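PDB 3F4W: putative hexulose 6 phosphate synthase from Salmonella typhimurium, which belongs to the HUMPS family of TIM-barrel proteins, with a closed barrel of eight parallel strands wrapped in helices. Local coordinates for residues A[12-20]-A[42-51]. Numbering follows the deposited sequence.
Sequences LPEAMVFMD and NAIKAIKEKY
Lys50 NZ is held by two acceptors on helix 12-22: it forms a salt bridge with Asp20 OD1 at 2.9 Å, approaching from above the carboxylate plane, and gives a weak hydrogen bond to the backbone oxygen Met16 O, also at 2.9 Å. The other carboxylate oxygen, Asp20 OD2, accepts from Tyr51 OH at 2.8 Å, again well above the plane, with ring and carboxylate planes 68° apart. Lysine and tyrosine thus share one carboxylate, which probably helps to hold the Tyr51 hydroxyl in place. Lys50 gets there fully stretched, its CG anti to the backbone N (chi1 -168°), and Lys50 CG lies above one face of the Tyr51 ring, displaced toward the rim. Met16 slides past this chain in the opposite direction, bent so that its CE meets Lys50 CD at 3.5 Å. Met19 CB comes up obliquely to the phenol end of Tyr51, 3.6 Å from CZ. One turn before Met16, Leu12 sets both methyls against Ala46 CB, with CD2 at 3.9 Å. Ile47 and Met19 both reach Ile29 on strand 28-31, while Phe35 of helix 33-39 touches Leu12 and Ala43. The helices run nearly parallel, 25° apart, as neighbouring outer helices do in a TIM barrel.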
ATOM      1  N   LEU A  12      -0.653   3.347  18.517  1.00 21.90           N
ATOM      2  CA  LEU A  12      -1.321   2.231  19.183  1.00 19.21           C
ATOM      3  C   LEU A  12      -1.828   2.592  20.585  1.00 23.49           C
ATOM      4  O   LEU A  12      -2.968   2.282  20.926  1.00 21.31           O
ATOM      5  CB  LEU A  12      -0.427   0.987  19.226  1.00 16.56           C
ATOM      6  CG  LEU A  12      -1.069  -0.244  19.871  1.00 21.93           C
ATOM      7  CD1 LEU A  12      -2.432  -0.542  19.255  1.00 16.25           C
ATOM      8  CD2 LEU A  12      -0.149  -1.449  19.760  1.00 21.05           C
ATOM      9  N   PRO A  13      -0.987   3.245  21.407  1.00 19.32           N
ATOM     10  CA  PRO A  13      -1.483   3.649  22.729  1.00 22.27           C
ATOM     11  C   PRO A  13      -2.654   4.627  22.630  1.00 21.53           C
ATOM     12  O   PRO A  13      -3.591   4.559  23.429  1.00 19.13           O
ATOM     13  CB  PRO A  13      -0.266   4.329  23.368  1.00 23.27           C
ATOM     14  CG  PRO A  13       0.909   3.735  22.663  1.00 24.12           C
ATOM     15  CD  PRO A  13       0.454   3.514  21.252  1.00 22.30           C
ATOM     16  N   GLU A  14      -2.601   5.525  21.653  1.00 20.04           N
ATOM     17  CA  GLU A  14      -3.693   6.467  21.438  1.00 21.75           C
ATOM     18  C   GLU A  14      -4.972   5.749  21.012  1.00 22.78           C
ATOM     19  O   GLU A  14      -6.065   6.112  21.440  1.00 23.43           O
ATOM     20  CB  GLU A  14      -3.308   7.512  20.391  1.00 22.60           C
ATOM     21  CG  GLU A  14      -2.306   8.538  20.885  1.00 23.14           C
ATOM     22  CD  GLU A  14      -1.879   9.507  19.793  1.00 27.13           C
ATOM     23  OE1 GLU A  14      -2.022   9.165  18.599  1.00 27.28           O
ATOM     24  OE2 GLU A  14      -1.403  10.609  20.131  1.00 28.16           O
ATOM     25  N   ALA A  15      -4.825   4.732  20.169  1.00 15.55           N
ATOM     26  CA  ALA A  15      -5.969   3.984  19.655  1.00 18.15           C
ATOM     27  C   ALA A  15      -6.630   3.141  20.740  1.00 20.61           C
ATOM     28  O   ALA A  15      -7.854   3.021  20.785  1.00 19.89           O
ATOM     29  CB  ALA A  15      -5.545   3.102  18.488  1.00 12.38           C
ATOM     30  N   MET A  16      -5.815   2.548  21.604  1.00 24.34           N
ATOM     31  CA  MET A  16      -6.334   1.719  22.687  1.00 26.88           C
ATOM     32  C   MET A  16      -7.194   2.543  23.638  1.00 29.35           C
ATOM     33  O   MET A  16      -8.228   2.076  24.122  1.00 33.29           O
ATOM     34  CB  MET A  16      -5.186   1.053  23.448  1.00 27.94           C
ATOM     35  CG  MET A  16      -4.354   0.120  22.588  1.00 28.17           C
ATOM     36  SD  MET A  16      -5.279  -1.316  22.020  1.00 32.18           S
ATOM     37  CE  MET A  16      -4.997  -2.463  23.364  1.00 31.02           C
ATOM     38  N   VAL A  17      -6.765   3.772  23.898  1.00 22.74           N
ATOM     39  CA  VAL A  17      -7.525   4.681  24.742  1.00 27.22           C
ATOM     40  C   VAL A  17      -8.778   5.180  24.031  1.00 24.79           C
ATOM     41  O   VAL A  17      -9.859   5.231  24.623  1.00 26.54           O
ATOM     42  CB  VAL A  17      -6.677   5.890  25.162  1.00 27.17           C
ATOM     43  CG1 VAL A  17      -7.567   7.001  25.690  1.00 23.50           C
ATOM     44  CG2 VAL A  17      -5.642   5.473  26.196  1.00 26.52           C
ATOM     45  N   PHE A  18      -8.632   5.543  22.760  1.00 19.51           N
ATOM     46  CA  PHE A  18      -9.739   6.109  21.992  1.00 19.83           C
ATOM     47  C   PHE A  18     -10.881   5.120  21.778  1.00 17.32           C
ATOM     48  O   PHE A  18     -12.050   5.494  21.848  1.00 19.24           O
ATOM     49  CB  PHE A  18      -9.251   6.642  20.641  1.00 19.02           C
ATOM     50  CG  PHE A  18     -10.331   7.304  19.824  1.00 16.61           C
ATOM     51  CD1 PHE A  18     -10.664   8.632  20.036  1.00 15.68           C
ATOM     52  CD2 PHE A  18     -11.012   6.597  18.848  1.00 16.02           C
ATOM     53  CE1 PHE A  18     -11.657   9.244  19.288  1.00 20.42           C
ATOM     54  CE2 PHE A  18     -12.008   7.198  18.096  1.00 16.27           C
ATOM     55  CZ  PHE A  18     -12.334   8.523  18.317  1.00 17.11           C
ATOM     56  N   MET A  19     -10.545   3.862  21.509  1.00 19.39           N
ATOM     57  CA  MET A  19     -11.562   2.852  21.228  1.00 20.72           C
ATOM     58  C   MET A  19     -12.543   2.661  22.384  1.00 23.25           C
ATOM     59  O   MET A  19     -13.720   2.377  22.163  1.00 21.68           O
ATOM     60  CB  MET A  19     -10.924   1.516  20.841  1.00 18.99           C
ATOM     61  CG  MET A  19     -10.445   1.451  19.391  1.00 21.42           C
ATOM     62  SD  MET A  19     -11.669   2.017  18.186  1.00 24.25           S
ATOM     63  CE  MET A  19     -13.090   1.002  18.588  1.00 20.82           C
ATOM     64  N   ASP A  20     -12.062   2.818  23.612  1.00 24.28           N
ATOM     65  CA  ASP A  20     -12.926   2.672  24.781  1.00 26.66           C
ATOM     66  C   ASP A  20     -14.078   3.675  24.763  1.00 29.86           C
ATOM     67  O   ASP A  20     -15.106   3.466  25.405  1.00 32.78           O
ATOM     68  CB  ASP A  20     -12.121   2.813  26.074  1.00 31.41           C
ATOM     69  CG  ASP A  20     -11.306   1.576  26.386  1.00 34.75           C
ATOM     70  OD1 ASP A  20     -10.300   1.689  27.120  1.00 33.70           O
ATOM     71  OD2 ASP A  20     -11.672   0.489  25.890  1.00 36.39           O
ATOM     72  N   ASN A  42       1.621  -5.753  15.060  1.00 20.75           N
ATOM     73  CA  ASN A  42       1.307  -5.706  16.481  1.00 21.28           C
ATOM     74  C   ASN A  42       0.034  -4.912  16.774  1.00 20.82           C
ATOM     75  O   ASN A  42      -0.650  -5.169  17.763  1.00 20.54           O
ATOM     76  CB  ASN A  42       2.472  -5.136  17.280  1.00 23.18           C
ATOM     77  CG  ASN A  42       2.186  -5.111  18.762  1.00 23.39           C
ATOM     78  OD1 ASN A  42       2.212  -4.055  19.393  1.00 22.25           O
ATOM     79  ND2 ASN A  42       1.877  -6.273  19.321  1.00 16.25           N
ATOM     80  N   ALA A  43      -0.275  -3.944  15.917  1.00 15.84           N
ATOM     81  CA  ALA A  43      -1.487  -3.149  16.077  1.00 16.09           C
ATOM     82  C   ALA A  43      -2.731  -4.031  15.991  1.00 17.74           C
ATOM     83  O   ALA A  43      -3.645  -3.910  16.804  1.00 17.02           O
ATOM     84  CB  ALA A  43      -1.543  -2.048  15.036  1.00 17.81           C
ATOM     85  N   ILE A  44      -2.756  -4.915  14.999  1.00 17.77           N
ATOM     86  CA  ILE A  44      -3.852  -5.861  14.826  1.00 15.99           C
ATOM     87  C   ILE A  44      -3.957  -6.805  16.018  1.00 21.13           C
ATOM     88  O   ILE A  44      -5.044  -7.040  16.543  1.00 18.11           O
ATOM     89  CB  ILE A  44      -3.666  -6.705  13.554  1.00 17.53           C
ATOM     90  CG1 ILE A  44      -3.596  -5.804  12.320  1.00 20.47           C
ATOM     91  CG2 ILE A  44      -4.796  -7.714  13.408  1.00 20.22           C
ATOM     92  CD1 ILE A  44      -4.910  -5.142  11.985  1.00 22.06           C
ATOM     93  N   LYS A  45      -2.819  -7.346  16.440  1.00 17.83           N
ATOM     94  CA  LYS A  45      -2.784  -8.285  17.553  1.00 15.78           C
ATOM     95  C   LYS A  45      -3.341  -7.656  18.827  1.00 18.16           C
ATOM     96  O   LYS A  45      -4.178  -8.247  19.509  1.00 18.21           O
ATOM     97  CB  LYS A  45      -1.354  -8.768  17.793  1.00 16.92           C
ATOM     98  CG  LYS A  45      -0.748  -9.524  16.618  1.00 20.84           C
ATOM     99  CD  LYS A  45       0.712  -9.876  16.875  1.00 22.01           C
ATOM    100  CE  LYS A  45       1.219 -10.908  15.878  1.00 27.41           C
ATOM    101  NZ  LYS A  45       2.676 -11.185  16.044  1.00 32.13           N
ATOM    102  N   ALA A  46      -2.871  -6.451  19.133  1.00 16.58           N
ATOM    103  CA  ALA A  46      -3.260  -5.754  20.354  1.00 18.48           C
ATOM    104  C   ALA A  46      -4.747  -5.416  20.379  1.00 18.34           C
ATOM    105  O   ALA A  46      -5.417  -5.598  21.393  1.00 16.06           O
ATOM    106  CB  ALA A  46      -2.427  -4.492  20.523  1.00 20.19           C
ATOM    107  N   ILE A  47      -5.259  -4.913  19.265  1.00 20.47           N
ATOM    108  CA  ILE A  47      -6.664  -4.525  19.194  1.00 19.95           C
ATOM    109  C   ILE A  47      -7.588  -5.741  19.240  1.00 20.92           C
ATOM    110  O   ILE A  47      -8.596  -5.736  19.945  1.00 21.96           O
ATOM    111  CB  ILE A  47      -6.945  -3.679  17.941  1.00 18.41           C
ATOM    112  CG1 ILE A  47      -6.312  -2.294  18.097  1.00 18.76           C
ATOM    113  CG2 ILE A  47      -8.441  -3.555  17.692  1.00 19.26           C
ATOM    114  CD1 ILE A  47      -6.332  -1.466  16.829  1.00 19.04           C
ATOM    115  N   LYS A  48      -7.234  -6.787  18.497  1.00 20.52           N
ATOM    116  CA  LYS A  48      -8.050  -7.994  18.448  1.00 21.64           C
ATOM    117  C   LYS A  48      -8.042  -8.685  19.806  1.00 25.30           C
ATOM    118  O   LYS A  48      -9.007  -9.352  20.182  1.00 26.56           O
ATOM    119  CB  LYS A  48      -7.554  -8.946  17.355  1.00 20.53           C
ATOM    120  CG  LYS A  48      -8.467 -10.132  17.097  1.00 21.87           C
ATOM    121  CD  LYS A  48      -9.806  -9.705  16.510  1.00 23.73           C
ATOM    122  CE  LYS A  48     -10.732 -10.905  16.345  1.00 24.92           C
ATOM    123  NZ  LYS A  48     -12.028 -10.531  15.717  1.00 21.23           N
ATOM    124  N   GLU A  49      -6.949  -8.511  20.541  1.00 29.43           N
ATOM    125  CA  GLU A  49      -6.823  -9.070  21.881  1.00 27.21           C
ATOM    126  C   GLU A  49      -7.721  -8.339  22.874  1.00 30.40           C
ATOM    127  O   GLU A  49      -8.369  -8.962  23.717  1.00 26.22           O
ATOM    128  CB  GLU A  49      -5.366  -9.003  22.344  1.00 30.10           C
ATOM    129  CG  GLU A  49      -5.129  -9.474  23.769  1.00 37.08           C
ATOM    130  CD  GLU A  49      -3.651  -9.509  24.132  1.00 45.48           C
ATOM    131  OE1 GLU A  49      -2.950  -8.505  23.883  1.00 47.11           O
ATOM    132  OE2 GLU A  49      -3.193 -10.542  24.664  1.00 49.44           O
ATOM    133  N   LYS A  50      -7.762  -7.014  22.772  1.00 23.77           N
ATOM    134  CA  LYS A  50      -8.552  -6.213  23.700  1.00 23.81           C
ATOM    135  C   LYS A  50     -10.046  -6.302  23.394  1.00 26.96           C
ATOM    136  O   LYS A  50     -10.871  -6.319  24.305  1.00 26.94           O
ATOM    137  CB  LYS A  50      -8.092  -4.752  23.688  1.00 22.79           C
ATOM    138  CG  LYS A  50      -8.662  -3.930  24.833  1.00 27.30           C
ATOM    139  CD  LYS A  50      -8.201  -2.488  24.784  1.00 25.41           C
ATOM    140  CE  LYS A  50      -8.773  -1.701  25.953  1.00 25.73           C
ATOM    141  NZ  LYS A  50      -8.575  -0.235  25.793  1.00 27.75           N
ATOM    142  N   TYR A  51     -10.388  -6.361  22.110  1.00 20.10           N
ATOM    143  CA  TYR A  51     -11.785  -6.410  21.694  1.00 22.34           C
ATOM    144  C   TYR A  51     -12.061  -7.649  20.852  1.00 22.50           C
ATOM    145  O   TYR A  51     -12.277  -7.546  19.647  1.00 23.35           O
ATOM    146  CB  TYR A  51     -12.146  -5.149  20.904  1.00 21.18           C
ATOM    147  CG  TYR A  51     -11.740  -3.865  21.593  1.00 23.70           C
ATOM    148  CD1 TYR A  51     -12.534  -3.305  22.588  1.00 23.20           C
ATOM    149  CD2 TYR A  51     -10.562  -3.215  21.251  1.00 24.06           C
ATOM    150  CE1 TYR A  51     -12.165  -2.133  23.218  1.00 25.81           C
ATOM    151  CE2 TYR A  51     -10.185  -2.044  21.878  1.00 24.90           C
ATOM    152  CZ  TYR A  51     -10.990  -1.507  22.859  1.00 25.67           C
ATOM    153  OH  TYR A  51     -10.614  -0.340  23.481  1.00 29.72           O
TER